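Local coordinates for protein D-mannose isomerase (Marinomonas mediterranea, PDB 5X32) that catalyses the reversible isomerization of D-mannose to D-fructose and, less efficiently, of D-lyxose to D-xylulose, at residues P4-K9 with T339-S344. Sequence-based numbering, arbitrary orientation.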
# COMPACT_ATOMS: atom_id res chain seq x y z
N PRO A 4 -24.75 -2.66 -4.92
CA PRO A 4 -24.26 -4.04 -4.92
C PRO A 4 -24.05 -4.56 -3.50
O PRO A 4 -23.94 -3.76 -2.56
CB PRO A 4 -22.93 -3.96 -5.65
CG PRO A 4 -22.85 -2.59 -6.24
CD PRO A 4 -23.78 -1.72 -5.50
N ALA A 5 -23.97 -5.87 -3.34
CA ALA A 5 -23.67 -6.45 -2.04
C ALA A 5 -22.16 -6.35 -1.84
O ALA A 5 -21.41 -7.21 -2.30
CB ALA A 5 -24.13 -7.89 -1.97
N PHE A 6 -21.73 -5.31 -1.12
CA PHE A 6 -20.31 -5.00 -1.03
C PHE A 6 -19.57 -6.03 -0.21
O PHE A 6 -18.35 -6.13 -0.31
CB PHE A 6 -20.08 -3.62 -0.45
CG PHE A 6 -20.61 -2.52 -1.29
CD1 PHE A 6 -20.04 -2.25 -2.54
CD2 PHE A 6 -21.67 -1.74 -0.85
CE1 PHE A 6 -20.53 -1.23 -3.34
CE2 PHE A 6 -22.16 -0.71 -1.64
CZ PHE A 6 -21.59 -0.46 -2.89
N ASP A 7 -20.32 -6.79 0.57
CA ASP A 7 -19.73 -7.85 1.38
C ASP A 7 -19.82 -9.25 0.72
O ASP A 7 -19.57 -10.26 1.39
CB ASP A 7 -20.38 -7.86 2.76
CG ASP A 7 -21.89 -8.01 2.72
OD1 ASP A 7 -22.52 -7.40 1.83
OD2 ASP A 7 -22.46 -8.69 3.60
N SER A 8 -20.16 -9.31 -0.57
CA SER A 8 -20.29 -10.60 -1.26
C SER A 8 -19.03 -10.99 -2.03
O SER A 8 -18.33 -10.14 -2.57
CB SER A 8 -21.51 -10.60 -2.20
OG SER A 8 -21.39 -9.67 -3.26
N LYS A 9 -18.74 -12.29 -2.07
CA LYS A 9 -17.63 -12.81 -2.87
C LYS A 9 -17.78 -12.42 -4.35
O LYS A 9 -16.82 -11.96 -4.99
CB LYS A 9 -17.56 -14.32 -2.72
CG LYS A 9 -16.67 -15.03 -3.72
CD LYS A 9 -16.32 -16.43 -3.21
CE LYS A 9 -15.55 -17.23 -4.26
NZ LYS A 9 -16.38 -17.42 -5.48
N THR A 339 -20.67 2.35 4.29
CA THR A 339 -20.58 3.77 3.94
C THR A 339 -19.39 4.05 3.02
O THR A 339 -19.49 4.81 2.06
CB THR A 339 -20.51 4.67 5.18
OG1 THR A 339 -19.41 4.26 6.01
CG2 THR A 339 -21.80 4.56 5.97
N LEU A 340 -18.26 3.42 3.32
CA LEU A 340 -17.05 3.64 2.53
C LEU A 340 -17.22 3.08 1.12
O LEU A 340 -16.86 3.75 0.14
CB LEU A 340 -15.85 3.01 3.23
CG LEU A 340 -15.46 3.79 4.49
CD1 LEU A 340 -14.63 2.92 5.43
CD2 LEU A 340 -14.70 5.05 4.09
N TRP A 341 -17.79 1.89 1.01
CA TRP A 341 -18.10 1.36 -0.31
C TRP A 341 -19.14 2.21 -1.06
O TRP A 341 -19.02 2.40 -2.26
CB TRP A 341 -18.59 -0.09 -0.21
CG TRP A 341 -17.49 -1.09 -0.36
CD1 TRP A 341 -16.96 -1.88 0.61
CD2 TRP A 341 -16.76 -1.40 -1.57
NE1 TRP A 341 -15.95 -2.67 0.09
CE2 TRP A 341 -15.81 -2.39 -1.24
CE3 TRP A 341 -16.83 -0.94 -2.90
CZ2 TRP A 341 -14.93 -2.94 -2.19
CZ3 TRP A 341 -15.94 -1.49 -3.85
CH2 TRP A 341 -15.01 -2.47 -3.48
N GLU A 342 -20.15 2.72 -0.36
CA GLU A 342 -21.16 3.54 -1.04
C GLU A 342 -20.51 4.78 -1.62
O GLU A 342 -20.66 5.06 -2.82
CB GLU A 342 -22.30 3.91 -0.09
CG GLU A 342 -23.27 2.75 0.10
CD GLU A 342 -24.21 2.92 1.29
OE1 GLU A 342 -24.28 4.03 1.87
OE2 GLU A 342 -24.88 1.92 1.65
N PHE A 343 -19.75 5.50 -0.80
CA PHE A 343 -19.05 6.67 -1.31
C PHE A 343 -18.18 6.30 -2.51
O PHE A 343 -18.17 7.02 -3.53
CB PHE A 343 -18.18 7.31 -0.23
CG PHE A 343 -17.25 8.36 -0.76
CD1 PHE A 343 -17.70 9.65 -1.00
CD2 PHE A 343 -15.93 8.05 -1.08
CE1 PHE A 343 -16.85 10.62 -1.51
CE2 PHE A 343 -15.09 9.02 -1.58
CZ PHE A 343 -15.55 10.31 -1.79
N SER A 344 -17.46 5.19 -2.40
CA SER A 344 -16.56 4.74 -3.45
C SER A 344 -17.26 4.42 -4.79
O SER A 344 -16.80 4.81 -5.87
CB SER A 344 -15.78 3.52 -2.97
OG SER A 344 -14.92 3.87 -1.90
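Phe6 lies with one face of its ring over the CB of Trp341, which stands 3.4 Å from the ring centroid and 16° off the normal. The CH-pi contact is mutual: Phe6 CB sits over the indole's five-membered ring, 3.9 Å from its centroid. The two planes are almost parallel, 13° apart, but offset, so CB-to-ring contacts dominate, and Phe6 CD1 lies over the rim of the indole face, 3.5 Å from Trp341 CE3. With CG anti to its carbonyl carbon (chi1 -64°), Phe6 lays its ring against Trp341; the opposite face has Pro4 O above its rim.

The close packing between the two segments lies in this aromatic pair. Toward the solvent side it thins to Glu342, itself partly exposed, whose CG comes obliquely to 4.0 Å from Phe6 CE2 while its extended chain carries the carboxylate onward. Phe6 is presented by a type I turn from Ala5 to Ser8, closed where Ala5 O accepts hydrogen bonds from both N and OG of Ser8; Ser8 N-caps helix 9-23. The N-terminal loop thus packs onto helix 331-347 of the family's (alpha/alpha)6 barrel, with Phe11 and His15 of helix 9-23 and Phe318 of helix 311-328 meeting the same indole.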